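Local coordinates for 2-amino-4-hydroxy-6-hydroxymethyldihydropteridine pyrophosphokinase (Haemophilus influenzae, PDB 1CBK) that catalyses the transfer of pyrophosphate from ATP to 6-hydroxymethyl-7,8-dihydropterin, a step of folate biosynthesis, leaving AMP, at the 7,8-dihydro-7,7-dimethyl-6-hydroxypterin site and the interface of chains A and B. Sequence-based numbering; all coordinates share one arbitrary frame. Chains: chain A/B, Protein (7,8-dihydro-6-hydroxymethylpterin-pyrophosphokinase).

Contact 1: the 7,8-dihydro-7,7-dimethyl-6-hydroxypterin site. Residues chain A 9, 43-46, 54, 56, 89, 92, 95, 121, 123. With ROI (7,8-dihydro-7,7-dimethyl-6-hydroxypterin), chain C.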
ATOM      1  N   GLY A   9       4.614  -8.343 -12.197  1.00  7.48           N
ATOM      2  CA  GLY A   9       5.909  -8.044 -11.601  1.00  6.30           C
ATOM      3  C   GLY A   9       6.700  -9.316 -11.363  1.00  6.78           C
ATOM      4  O   GLY A   9       6.110 -10.382 -11.195  1.00  6.67           O
ATOM      5  N   SER A  43      12.586  -1.655 -11.654  1.00  9.27           N
ATOM      6  CA  SER A  43      12.377  -0.784 -10.519  1.00  9.70           C
ATOM      7  C   SER A  43      13.015  -1.299  -9.238  1.00 11.05           C
ATOM      8  O   SER A  43      13.169  -2.503  -9.052  1.00 12.39           O
ATOM      9  CB  SER A  43      10.864  -0.637 -10.305  1.00  6.05           C
ATOM     10  OG  SER A  43      10.269  -1.913 -10.070  1.00  7.04           O
ATOM     11  N   LYS A  44      13.340  -0.371  -8.341  1.00 11.27           N
ATOM     12  CA  LYS A  44      13.932  -0.675  -7.048  1.00  8.55           C
ATOM     13  C   LYS A  44      12.897  -1.444  -6.261  1.00  9.54           C
ATOM     14  O   LYS A  44      11.700  -1.120  -6.314  1.00 11.35           O
ATOM     15  CB  LYS A  44      14.245   0.644  -6.346  1.00 13.01           C
ATOM     16  CG  LYS A  44      14.879   0.519  -4.980  1.00 26.67           C
ATOM     17  CD  LYS A  44      15.076   1.885  -4.324  1.00 34.61           C
ATOM     18  CE  LYS A  44      16.181   1.823  -3.271  1.00 43.79           C
ATOM     19  NZ  LYS A  44      16.313   3.087  -2.490  1.00 50.63           N
ATOM     20  N   PRO A  45      13.310  -2.482  -5.520  1.00  8.40           N
ATOM     21  CA  PRO A  45      12.351  -3.260  -4.734  1.00  8.66           C
ATOM     22  C   PRO A  45      11.613  -2.454  -3.658  1.00 10.02           C
ATOM     23  O   PRO A  45      12.189  -1.559  -3.043  1.00 11.32           O
ATOM     24  CB  PRO A  45      13.233  -4.298  -4.048  1.00  6.46           C
ATOM     25  CG  PRO A  45      14.370  -4.441  -4.951  1.00  6.62           C
ATOM     26  CD  PRO A  45      14.663  -3.041  -5.381  1.00 10.04           C
ATOM     27  N   LEU A  46      10.321  -2.725  -3.506  1.00  9.05           N
ATOM     28  CA  LEU A  46       9.526  -2.137  -2.441  1.00 10.28           C
ATOM     29  C   LEU A  46       9.570  -3.282  -1.408  1.00 11.27           C
ATOM     30  O   LEU A  46       8.990  -4.349  -1.625  1.00 11.41           O
ATOM     31  CB  LEU A  46       8.067  -1.874  -2.887  1.00  7.32           C
ATOM     32  CG  LEU A  46       7.112  -1.500  -1.734  1.00  7.96           C
ATOM     33  CD1 LEU A  46       7.602  -0.191  -1.029  1.00  5.66           C
ATOM     34  CD2 LEU A  46       5.687  -1.351  -2.268  1.00  7.12           C
ATOM     35  N   TYR A  54      13.033  -5.378  -9.564  1.00  9.56           N
ATOM     36  CA  TYR A  54      11.910  -6.002 -10.246  1.00  6.59           C
ATOM     37  C   TYR A  54      11.751  -5.520 -11.657  1.00  7.14           C
ATOM     38  O   TYR A  54      12.302  -4.474 -12.022  1.00  8.60           O
ATOM     39  CB  TYR A  54      10.614  -5.669  -9.510  1.00  5.56           C
ATOM     40  CG  TYR A  54      10.385  -6.488  -8.271  1.00  7.93           C
ATOM     41  CD1 TYR A  54      11.090  -6.227  -7.083  1.00  8.41           C
ATOM     42  CD2 TYR A  54       9.462  -7.524  -8.283  1.00  7.14           C
ATOM     43  CE1 TYR A  54      10.854  -7.004  -5.928  1.00  7.37           C
ATOM     44  CE2 TYR A  54       9.227  -8.299  -7.144  1.00  7.68           C
ATOM     45  CZ  TYR A  54       9.914  -8.037  -5.980  1.00  7.62           C
ATOM     46  OH  TYR A  54       9.645  -8.819  -4.899  1.00 11.85           O
ATOM     47  N   ASN A  56       8.580  -4.706 -14.079  1.00  5.11           N
ATOM     48  CA  ASN A  56       7.150  -4.449 -13.980  1.00  6.73           C
ATOM     49  C   ASN A  56       6.486  -3.987 -15.265  1.00  6.70           C
ATOM     50  O   ASN A  56       7.113  -3.361 -16.105  1.00  7.28           O
ATOM     51  CB  ASN A  56       6.888  -3.365 -12.916  1.00  4.58           C
ATOM     52  CG  ASN A  56       7.073  -3.874 -11.499  1.00  4.64           C
ATOM     53  OD1 ASN A  56       8.058  -3.555 -10.842  1.00  7.07           O
ATOM     54  ND2 ASN A  56       6.108  -4.626 -11.010  1.00  9.97           N
ATOM     55  N   TRP A  89       7.253 -10.025   1.202  1.00  8.47           N
ATOM     56  CA  TRP A  89       7.876  -8.802   0.699  1.00  7.61           C
ATOM     57  C   TRP A  89       9.163  -9.069  -0.051  1.00  7.28           C
ATOM     58  O   TRP A  89       9.837  -8.112  -0.457  1.00 10.67           O
ATOM     59  CB  TRP A  89       8.158  -7.777   1.811  1.00  9.17           C
ATOM     60  CG  TRP A  89       6.981  -7.370   2.585  1.00  8.40           C
ATOM     61  CD1 TRP A  89       6.693  -7.717   3.863  1.00  9.11           C
ATOM     62  CD2 TRP A  89       5.936  -6.489   2.158  1.00  5.53           C
ATOM     63  NE1 TRP A  89       5.533  -7.093   4.274  1.00 10.54           N
ATOM     64  CE2 TRP A  89       5.046  -6.331   3.237  1.00  6.45           C
ATOM     65  CE3 TRP A  89       5.669  -5.801   0.963  1.00  6.67           C
ATOM     66  CZ2 TRP A  89       3.912  -5.521   3.177  1.00 10.61           C
ATOM     67  CZ3 TRP A  89       4.530  -4.983   0.898  1.00  9.20           C
ATOM     68  CH2 TRP A  89       3.671  -4.855   2.003  1.00  8.40           C
ATOM     69  N   ARG A  92      10.033 -13.223  -5.887  1.00  9.81           N
ATOM     70  CA  ARG A  92       8.940 -14.003  -6.468  1.00 10.04           C
ATOM     71  C   ARG A  92       9.187 -14.063  -7.980  1.00  7.87           C
ATOM     72  O   ARG A  92       9.610 -13.076  -8.585  1.00  7.10           O
ATOM     73  CB  ARG A  92       7.594 -13.326  -6.199  1.00  9.23           C
ATOM     74  CG  ARG A  92       7.499 -11.933  -6.860  1.00 11.52           C
ATOM     75  CD  ARG A  92       6.642 -10.991  -6.074  1.00 13.44           C
ATOM     76  NE  ARG A  92       7.112 -10.915  -4.701  1.00 11.49           N
ATOM     77  CZ  ARG A  92       6.318 -11.070  -3.650  1.00 14.94           C
ATOM     78  NH1 ARG A  92       5.009 -11.265  -3.828  1.00  9.75           N
ATOM     79  NH2 ARG A  92       6.826 -11.000  -2.426  1.00  9.61           N
ATOM     80  N   ASP A  95       3.972 -12.263 -10.217  1.00 11.48           N
ATOM     81  CA  ASP A  95       2.755 -11.840  -9.528  1.00 12.72           C
ATOM     82  C   ASP A  95       1.882 -11.175 -10.602  1.00 10.00           C
ATOM     83  O   ASP A  95       2.374 -10.332 -11.343  1.00  7.73           O
ATOM     84  CB  ASP A  95       3.040 -10.795  -8.429  1.00 13.44           C
ATOM     85  CG  ASP A  95       3.083 -11.392  -7.036  1.00 11.96           C
ATOM     86  OD1 ASP A  95       2.913 -12.610  -6.889  1.00 15.55           O
ATOM     87  OD2 ASP A  95       3.294 -10.630  -6.075  1.00 18.27           O
ATOM     88  N   ARG A 121       2.155   3.090  -5.840  1.00  8.47           N
ATOM     89  CA  ARG A 121       3.334   2.395  -6.343  1.00  7.51           C
ATOM     90  C   ARG A 121       3.749   2.929  -7.697  1.00  6.92           C
ATOM     91  O   ARG A 121       2.994   2.838  -8.662  1.00  7.32           O
ATOM     92  CB  ARG A 121       3.046   0.895  -6.441  1.00  7.95           C
ATOM     93  CG  ARG A 121       2.911   0.228  -5.088  1.00  6.17           C
ATOM     94  CD  ARG A 121       2.554  -1.247  -5.216  1.00  5.08           C
ATOM     95  NE  ARG A 121       2.369  -1.858  -3.908  1.00  6.76           N
ATOM     96  CZ  ARG A 121       2.333  -3.163  -3.683  1.00  9.54           C
ATOM     97  NH1 ARG A 121       2.491  -4.015  -4.687  1.00  9.26           N
ATOM     98  NH2 ARG A 121       2.152  -3.626  -2.452  1.00 10.65           N
ATOM     99  N   PHE A 123       5.772   1.690  -9.862  1.00  6.00           N
ATOM    100  CA  PHE A 123       5.855   0.635 -10.867  1.00  5.46           C
ATOM    101  C   PHE A 123       4.504   0.112 -11.331  1.00  5.87           C
ATOM    102  O   PHE A 123       4.432  -0.866 -12.079  1.00  5.62           O
ATOM    103  CB  PHE A 123       6.761  -0.505 -10.376  1.00  5.21           C
ATOM    104  CG  PHE A 123       6.456  -0.975  -8.990  1.00  3.95           C
ATOM    105  CD1 PHE A 123       5.504  -1.961  -8.768  1.00  2.92           C
ATOM    106  CD2 PHE A 123       7.150  -0.456  -7.905  1.00  5.38           C
ATOM    107  CE1 PHE A 123       5.238  -2.424  -7.487  1.00  6.92           C
ATOM    108  CE2 PHE A 123       6.896  -0.910  -6.613  1.00  4.18           C
ATOM    109  CZ  PHE A 123       5.942  -1.894  -6.403  1.00  7.44           C
TER
HETATM  110  N1  ROI C 601       8.795  -4.148  -5.700  1.00  4.07           N
HETATM  111  C2  ROI C 601       8.811  -3.769  -7.025  1.00  3.61           C
HETATM  112  N2  ROI C 601       9.697  -2.806  -7.394  1.00  3.50           N
HETATM  113  N3  ROI C 601       7.992  -4.312  -7.958  1.00  5.78           N
HETATM  114  C4  ROI C 601       7.083  -5.261  -7.645  1.00  2.56           C
HETATM  115  O4  ROI C 601       6.356  -5.795  -8.498  1.00  9.20           O
HETATM  116  C4A ROI C 601       6.971  -5.670  -6.275  1.00  3.34           C
HETATM  117  N5  ROI C 601       6.095  -6.566  -5.927  1.00  6.10           N
HETATM  118  C6  ROI C 601       5.931  -7.015  -4.632  1.00 10.62           C
HETATM  119  C7  ROI C 601       6.707  -6.302  -3.492  1.00 11.39           C
HETATM  120  C16 ROI C 601       5.783  -5.254  -2.759  1.00  7.11           C
HETATM  121  C15 ROI C 601       7.305  -7.323  -2.515  1.00  9.55           C
HETATM  122  N8  ROI C 601       7.833  -5.463  -4.004  1.00  8.75           N
HETATM  123  C8A ROI C 601       7.908  -5.051  -5.322  1.00  6.18           C
HETATM  124  O9  ROI C 601       5.125  -7.989  -4.487  1.00 13.26           O
HETATM  125  O   HOH W   1       2.588  -7.903  -6.090  1.00 24.75           O
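The pterin pocket of the HPPK fold clamps ROI, an analogue of the dihydropterin substrate, between two aromatic rings, and the protein as a whole hides 343 of its 362 Å². A:Phe123, at the start of helix 122-131, lies nearly parallel to the pyrimidine ring of ROI, with N3 over the ring centre. A:Tyr54 of strand 54-63 stacks on the opposite pterin face, its CD2 3.3 Å from ROI C4. CG of A:Phe123 takes the crowded position between backbone N and carbonyl carbon (chi1 49°), and A:Arg121 CB packs on the ring's far face.

Polar groups read the pterin rim. The A:Asn56 amide makes a nearly straight pair: OD1 accepts from ROI N3 at 3.0 Å, on a lone pair, and ND2 donates to the carbonyl O4 at 2.8 Å. A:Ser43 OG donates to OD1 as well, fixing the amide's rotation, and itself accepts from the amino N2 at 2.9 Å. The backbone O of A:Lys44, a poorly ordered residue, accepts the other N2 hydrogen from above its carbonyl plane. The A:Leu46 backbone pairs with N1 through its N (3.0 Å) and with N8 through its O (2.9 Å). O9 lies above the guanidinium plane of A:Arg92, offset toward the rim; A:Arg92 is salt-bridged to A:Asp95, whose OD2 reaches O9 through water. The pocket probably selects the dihydropterin substrate likewise, by stacking and hydrogen-bonding pattern, holding it for pyrophosphoryl transfer from ATP.

Contact 2: the interface of chains A and B. Residues chain A 116, 139-141; chain B 47-49.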
ATOM      1  N   TYR A 116      -6.110   0.214  -3.430  1.00 11.54           N
ATOM      2  CA  TYR A 116      -5.534   1.546  -3.379  1.00 10.52           C
ATOM      3  C   TYR A 116      -4.090   1.714  -3.062  1.00  9.67           C
ATOM      4  O   TYR A 116      -3.497   2.675  -3.514  1.00 11.70           O
ATOM      5  CB  TYR A 116      -6.428   2.486  -2.565  1.00  9.85           C
ATOM      6  CG  TYR A 116      -7.850   2.532  -3.118  1.00  9.83           C
ATOM      7  CD1 TYR A 116      -8.207   3.429  -4.127  1.00 11.62           C
ATOM      8  CD2 TYR A 116      -8.838   1.674  -2.626  1.00  5.20           C
ATOM      9  CE1 TYR A 116      -9.530   3.468  -4.625  1.00 12.98           C
ATOM     10  CE2 TYR A 116     -10.172   1.716  -3.118  1.00  8.61           C
ATOM     11  CZ  TYR A 116     -10.503   2.613  -4.105  1.00 12.08           C
ATOM     12  OH  TYR A 116     -11.813   2.693  -4.537  1.00 18.18           O
ATOM     13  N   ASN A 139     -12.811   5.546  -8.058  1.00 14.98           N
ATOM     14  CA  ASN A 139     -13.016   6.461  -6.941  1.00 14.18           C
ATOM     15  C   ASN A 139     -13.018   7.927  -7.415  1.00 15.24           C
ATOM     16  O   ASN A 139     -12.861   8.831  -6.599  1.00 15.87           O
ATOM     17  CB  ASN A 139     -11.940   6.271  -5.860  1.00 12.32           C
ATOM     18  CG  ASN A 139     -10.562   6.756  -6.304  1.00 12.01           C
ATOM     19  OD1 ASN A 139     -10.338   7.042  -7.482  1.00  9.73           O
ATOM     20  ND2 ASN A 139      -9.631   6.841  -5.358  1.00 10.24           N
ATOM     21  N   SER A 140     -13.133   8.121  -8.731  1.00 13.83           N
ATOM     22  CA  SER A 140     -13.156   9.430  -9.390  1.00 13.72           C
ATOM     23  C   SER A 140     -11.793  10.153  -9.563  1.00 13.82           C
ATOM     24  O   SER A 140     -11.739  11.240 -10.153  1.00 14.04           O
ATOM     25  CB  SER A 140     -14.197  10.355  -8.737  1.00 18.32           C
ATOM     26  OG  SER A 140     -13.676  10.971  -7.566  1.00 18.12           O
ATOM     27  N   GLN A 141     -10.699   9.595  -9.040  1.00 12.85           N
ATOM     28  CA  GLN A 141      -9.382  10.226  -9.241  1.00 10.96           C
ATOM     29  C   GLN A 141      -8.931  10.046 -10.708  1.00 12.82           C
ATOM     30  O   GLN A 141      -9.312   9.079 -11.388  1.00 12.74           O
ATOM     31  CB  GLN A 141      -8.337   9.674  -8.262  1.00 12.19           C
ATOM     32  CG  GLN A 141      -8.504  10.208  -6.825  1.00 15.52           C
ATOM     33  CD  GLN A 141      -7.456   9.672  -5.859  1.00 21.26           C
ATOM     34  OE1 GLN A 141      -7.219   8.460  -5.779  1.00 25.93           O
ATOM     35  NE2 GLN A 141      -6.849  10.566  -5.093  1.00 24.02           N
TER
ATOM     36  N   GLY B  47      -8.524   5.885  -0.926  1.00 10.95           N
ATOM     37  CA  GLY B  47      -9.629   4.972  -1.141  1.00  9.22           C
ATOM     38  C   GLY B  47     -10.781   5.747  -1.778  1.00  9.50           C
ATOM     39  O   GLY B  47     -10.557   6.743  -2.486  1.00  7.01           O
ATOM     40  N   PRO B  48     -12.032   5.321  -1.540  1.00 10.74           N
ATOM     41  CA  PRO B  48     -13.197   6.009  -2.109  1.00 12.86           C
ATOM     42  C   PRO B  48     -13.139   7.493  -1.717  1.00 14.25           C
ATOM     43  O   PRO B  48     -12.745   7.843  -0.597  1.00 16.43           O
ATOM     44  CB  PRO B  48     -14.373   5.311  -1.423  1.00 12.70           C
ATOM     45  CG  PRO B  48     -13.848   3.973  -1.079  1.00 16.44           C
ATOM     46  CD  PRO B  48     -12.436   4.204  -0.669  1.00 11.15           C
ATOM     47  N   GLN B  49     -13.514   8.369  -2.640  1.00 13.27           N
ATOM     48  CA  GLN B  49     -13.464   9.791  -2.360  1.00 11.25           C
ATOM     49  C   GLN B  49     -14.733  10.364  -1.713  1.00 12.03           C
ATOM     50  O   GLN B  49     -14.740  11.516  -1.280  1.00 12.69           O
ATOM     51  CB  GLN B  49     -13.039  10.570  -3.611  1.00 12.53           C
ATOM     52  CG  GLN B  49     -11.615  10.253  -4.126  1.00  9.82           C
ATOM     53  CD  GLN B  49     -10.541  10.462  -3.059  1.00 20.63           C
ATOM     54  OE1 GLN B  49     -10.278  11.597  -2.653  1.00 18.16           O
ATOM     55  NE2 GLN B  49      -9.941   9.371  -2.573  1.00 15.11           N
TER
HETATM   56  O   HOH W   2      -7.125   7.425  -2.938  1.00 15.86           O
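Side-chain torsions set up both halves of this patch. CG of A:Asn139 sits in the crowded position between its backbone N and carbonyl carbon (chi1 70°), and this turns the amide toward chain B. CG of B:Gln49 is anti to the carbonyl carbon, and its chain then bends at chi2 (-56°), folding the terminal amide back toward its own main chain.

The two amides converge on one acceptor, B:Gly47 O. A:Asn139 ND2 donates to it across the interface at 3.0 Å; the acceptor lies near the asparagine amide plane, but the donor stands above the B:Gly47 carbonyl plane, away from a lone pair. B:Gln49 NE2 grips the same oxygen from within chain B at 2.7 Å, also from above that plane.

Rotation of the A:Asn139 amide is fixed from its own chain. OD1 accepts from A:Gln141 N at 3.0 Å, and ND2 gives its other hydrogen to A:Gln141 OE1 at 2.9 Å. A:Gln141 is extended beyond CG, and its amide stacks on that of B:Gln49, with planes 2° apart while the two side chains cross at about a right angle. Water 2 bridges A:Gln141 OE1 and B:Gly47 N, so both polar backbone atoms of the glycine are engaged.

A:Tyr116 adds an apolar contact: B:Gly47 CA rests over the middle of its ring, 3.5 Å from the centroid, a CH-pi approach. B:Pro48 crosses the tyrosine at about a right angle near its hydroxyl end, and B:Pro48 CA approaches A:Asn139 CB at 4.0 Å.

The patch hides 196 Å² of a two-fold symmetric interface; the enzyme is a monomer, so the pairing may belong to the crystal. In the fold, A:Tyr116 opens 3-10 helix 116-120, A:Asn139 to A:Gln141 form a loop just before helix 143-146, and B:Gly47 to B:Gln49 lie in the loop between strands 41-43 and 54-63.

The C-alpha centres of contact 1 and contact 2 are about 23 Å apart, and no residue belongs to both. Sequence nevertheless joins them: the loop after strand 41-43 supplies pocket residues up to A:Leu46, and its next three positions, 47-49, form chain B's half of contact 2. Likewise, 3-10 helix 116-120, which begins at A:Tyr116, runs directly into A:Arg121 and A:Phe123 of the pocket. By the two-fold symmetry, each copy contributes both halves of the patch. Pairing could therefore steady a pocket loop, although contact 1 is built within one chain, consistent with a monomeric enzyme.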